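Long-range contact in putative cytoplasmic protein (Salmonella enterica subsp. enterica serovar Typhimurium, PDB 4J32), which is the type VI secretion amidase effector Tae4, probably an NlpC/P60 papain-like cysteine peptidase that hydrolyses peptidoglycan and is inhibited by the immunity protein Tai4: residues R92-L100 against S134-L142. Residues are numbered along the deposited sequence; the frame is centred on the assembly and turned at random.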
loop_
_atom_site.group_PDB
_atom_site.type_symbol
_atom_site.label_atom_id
_atom_site.label_comp_id
_atom_site.label_asym_id
_atom_site.label_seq_id
_atom_site.Cartn_x
_atom_site.Cartn_y
_atom_site.Cartn_z
ATOM N N ARG A 92 -9.077 -22.839 -2.303
ATOM C CA ARG A 92 -7.644 -22.898 -1.988
ATOM C C ARG A 92 -6.976 -24.079 -2.691
ATOM O O ARG A 92 -7.479 -25.214 -2.662
ATOM C CB ARG A 92 -7.410 -22.996 -0.477
ATOM C CG ARG A 92 -7.862 -21.743 0.269
ATOM C CD ARG A 92 -7.618 -21.860 1.794
ATOM N NE ARG A 92 -7.744 -20.533 2.396
ATOM C CZ ARG A 92 -8.631 -20.174 3.330
ATOM N NH1 ARG A 92 -9.478 -21.070 3.848
ATOM N NH2 ARG A 92 -8.646 -18.915 3.775
ATOM N N VAL A 93 -5.826 -23.800 -3.295
ATOM C CA VAL A 93 -5.009 -24.823 -3.943
ATOM C C VAL A 93 -4.637 -25.935 -2.971
ATOM O O VAL A 93 -4.822 -27.115 -3.281
ATOM C CB VAL A 93 -3.734 -24.217 -4.572
ATOM C CG1 VAL A 93 -2.833 -25.360 -5.144
ATOM C CG2 VAL A 93 -4.156 -23.244 -5.702
ATOM N N ASN A 94 -4.160 -25.570 -1.783
ATOM C CA ASN A 94 -3.726 -26.555 -0.803
ATOM C C ASN A 94 -4.895 -27.486 -0.427
ATOM O O ASN A 94 -4.708 -28.689 -0.208
ATOM C CB ASN A 94 -3.135 -25.867 0.437
ATOM C CG ASN A 94 -1.638 -25.541 0.290
ATOM O OD1 ASN A 94 -0.954 -26.061 -0.609
ATOM N ND2 ASN A 94 -1.106 -24.707 1.212
ATOM N N ASP A 95 -6.093 -26.902 -0.331
ATOM C CA ASP A 95 -7.299 -27.663 0.017
ATOM C C ASP A 95 -7.690 -28.612 -1.102
ATOM O O ASP A 95 -8.036 -29.762 -0.843
ATOM C CB ASP A 95 -8.490 -26.742 0.348
ATOM C CG ASP A 95 -8.427 -26.189 1.761
ATOM O OD1 ASP A 95 -7.546 -26.615 2.564
ATOM O OD2 ASP A 95 -9.271 -25.326 2.081
ATOM N N MET A 96 -7.585 -28.157 -2.340
ATOM C CA MET A 96 -7.939 -29.007 -3.476
ATOM C C MET A 96 -6.991 -30.186 -3.551
ATOM O O MET A 96 -7.422 -31.333 -3.771
ATOM C CB MET A 96 -7.926 -28.235 -4.802
ATOM C CG MET A 96 -8.155 -29.145 -6.040
ATOM S SD MET A 96 -9.645 -30.188 -5.992
ATOM C CE MET A 96 -10.984 -28.996 -5.948
ATOM N N ILE A 97 -5.705 -29.917 -3.342
ATOM C CA ILE A 97 -4.702 -30.991 -3.312
ATOM C C ILE A 97 -5.046 -32.026 -2.235
ATOM O O ILE A 97 -5.064 -33.246 -2.513
ATOM C CB ILE A 97 -3.272 -30.423 -3.123
ATOM C CG1 ILE A 97 -2.887 -29.629 -4.374
ATOM C CG2 ILE A 97 -2.264 -31.586 -2.922
ATOM C CD1 ILE A 97 -1.560 -28.838 -4.255
ATOM N N ASP A 98 -5.340 -31.557 -1.027
ATOM C CA ASP A 98 -5.642 -32.459 0.085
ATOM C C ASP A 98 -6.935 -33.226 -0.165
ATOM O O ASP A 98 -7.034 -34.418 0.162
ATOM C CB ASP A 98 -5.725 -31.694 1.400
ATOM C CG ASP A 98 -4.365 -31.279 1.923
ATOM O OD1 ASP A 98 -3.352 -31.978 1.661
ATOM O OD2 ASP A 98 -4.313 -30.246 2.617
ATOM N N TYR A 99 -7.920 -32.540 -0.760
ATOM C CA TYR A 99 -9.205 -33.163 -1.112
ATOM C C TYR A 99 -8.996 -34.363 -2.030
ATOM O O TYR A 99 -9.530 -35.464 -1.787
ATOM C CB TYR A 99 -10.159 -32.144 -1.778
ATOM C CG TYR A 99 -11.488 -32.768 -2.198
ATOM C CD1 TYR A 99 -12.579 -32.810 -1.316
ATOM C CD2 TYR A 99 -11.644 -33.346 -3.473
ATOM C CE1 TYR A 99 -13.821 -33.403 -1.712
ATOM C CE2 TYR A 99 -12.861 -33.947 -3.862
ATOM C CZ TYR A 99 -13.937 -33.957 -2.985
ATOM O OH TYR A 99 -15.105 -34.554 -3.384
ATOM N N LEU A 100 -8.209 -34.158 -3.082
ATOM C CA LEU A 100 -7.927 -35.246 -4.029
ATOM C C LEU A 100 -7.167 -36.412 -3.371
ATOM O O LEU A 100 -7.497 -37.560 -3.614
ATOM C CB LEU A 100 -7.190 -34.714 -5.265
ATOM C CG LEU A 100 -8.013 -33.700 -6.084
ATOM C CD1 LEU A 100 -7.076 -32.870 -6.926
ATOM C CD2 LEU A 100 -9.075 -34.369 -6.928
ATOM N N SER A 134 4.668 -17.101 -5.326
ATOM C CA SER A 134 4.439 -16.274 -4.161
ATOM C C SER A 134 3.011 -16.382 -3.639
ATOM O O SER A 134 2.708 -15.803 -2.588
ATOM C CB SER A 134 4.751 -14.830 -4.517
ATOM O OG SER A 134 6.151 -14.681 -4.713
ATOM N N ASN A 135 2.150 -17.085 -4.361
ATOM C CA ASN A 135 0.725 -17.156 -4.013
ATOM C C ASN A 135 0.235 -18.579 -3.727
ATOM O O ASN A 135 -0.947 -18.771 -3.435
ATOM C CB ASN A 135 -0.123 -16.544 -5.145
ATOM C CG ASN A 135 -0.105 -17.424 -6.402
ATOM O OD1 ASN A 135 0.973 -17.837 -6.861
ATOM N ND2 ASN A 135 -1.279 -17.750 -6.922
ATOM N N ALA A 136 1.126 -19.567 -3.842
ATOM C CA ALA A 136 0.719 -20.976 -3.771
ATOM C C ALA A 136 1.930 -21.893 -3.683
ATOM O O ALA A 136 3.037 -21.508 -4.050
ATOM C CB ALA A 136 -0.152 -21.364 -4.984
ATOM N N ARG A 137 1.693 -23.109 -3.201
ATOM C CA ARG A 137 2.739 -24.120 -3.070
ATOM C C ARG A 137 2.732 -25.042 -4.286
ATOM O O ARG A 137 3.551 -25.953 -4.391
ATOM C CB ARG A 137 2.501 -24.966 -1.810
ATOM C CG ARG A 137 2.834 -24.319 -0.465
ATOM C CD ARG A 137 4.295 -24.097 -0.322
ATOM N NE ARG A 137 4.564 -22.762 -0.842
ATOM C CZ ARG A 137 5.713 -22.362 -1.360
ATOM N NH1 ARG A 137 6.748 -23.182 -1.470
ATOM N NH2 ARG A 137 5.792 -21.131 -1.807
ATOM N N GLY A 138 1.785 -24.845 -5.190
ATOM C CA GLY A 138 1.651 -25.785 -6.292
ATOM C C GLY A 138 0.463 -25.486 -7.159
ATOM O O GLY A 138 -0.112 -24.396 -7.077
ATOM N N HIS A 139 0.109 -26.460 -7.996
ATOM C CA HIS A 139 -0.940 -26.277 -8.999
ATOM C C HIS A 139 -1.617 -27.633 -9.183
ATOM O O HIS A 139 -0.983 -28.678 -8.964
ATOM C CB HIS A 139 -0.336 -25.810 -10.332
ATOM C CG HIS A 139 -1.333 -25.169 -11.248
ATOM N ND1 HIS A 139 -1.910 -23.945 -10.983
ATOM C CD2 HIS A 139 -1.863 -25.590 -12.422
ATOM C CE1 HIS A 139 -2.750 -23.636 -11.958
ATOM N NE2 HIS A 139 -2.744 -24.624 -12.841
ATOM N N VAL A 140 -2.895 -27.599 -9.544
ATOM C CA VAL A 140 -3.691 -28.806 -9.819
ATOM C C VAL A 140 -4.420 -28.555 -11.126
ATOM O O VAL A 140 -5.074 -27.511 -11.282
ATOM C CB VAL A 140 -4.824 -29.059 -8.781
ATOM C CG1 VAL A 140 -5.358 -30.513 -8.905
ATOM C CG2 VAL A 140 -4.402 -28.743 -7.369
ATOM N N THR A 141 -4.309 -29.493 -12.065
ATOM C CA THR A 141 -4.970 -29.330 -13.371
ATOM C C THR A 141 -5.192 -30.704 -14.037
ATOM O O THR A 141 -4.946 -31.735 -13.414
ATOM C CB THR A 141 -4.193 -28.340 -14.299
ATOM O OG1 THR A 141 -5.008 -27.973 -15.428
ATOM C CG2 THR A 141 -2.884 -28.913 -14.751
ATOM N N LEU A 142 -5.679 -30.703 -15.277
ATOM C CA LEU A 142 -5.781 -31.943 -16.040
ATOM C C LEU A 142 -4.630 -32.031 -17.020
ATOM O O LEU A 142 -4.048 -31.015 -17.418
ATOM C CB LEU A 142 -7.117 -32.024 -16.802
ATOM C CG LEU A 142 -8.376 -31.913 -15.934
ATOM C CD1 LEU A 142 -9.562 -32.045 -16.846
ATOM C CD2 LEU A 142 -8.410 -33.003 -14.876
HETATM O O HOH W 1 -0.720 -23.648 -1.943
#
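V140 packs its two methyls against V93, M96, I97 and L100 on one side of helix 93-103. In the conformer modelled here, CG1, swung anti to the backbone N (chi1 -165°), reaches the tip of L100, with CD1 of L100 3.5 Å from CG1 of V140. CG2 lies against I97, the I97 CG1 to V140 CG2 gap of 3.5 Å being tentatively tight. M96, also in one of two conformers, crosses V140 at about a right angle and touches the same methyl through CG. One turn back, V93 sends CG1 over the strand backbone, 3.5 Å from the carbonyl O of G138, while its CG2 only grazes CB of A136, 4.5 Å off.

Polar contact is confined to the upstream end and runs through water. One molecule accepts from the backbone N of R137 at 2.8 Å and, for the modelled N94 conformer, donates weakly to its OD1. The N94 and R137 side chains run alongside each other; outside this contact, the guanidinium salt-bridges E2 of a neighbouring Tai4 chain.

H139 points its CB away from the helix, touches C57 and hydrogen-bonds OD2 of D150 through NE2, consistent with the Cys-His-Asp site of papain-like peptidases. The axes of 93-100 and 138-142 cross at 56°. Strand 138-143 is outermost, within this chain, in the four-stranded antiparallel sheet, beside strand 124-131; helix 57-67 also touches V93 and M96.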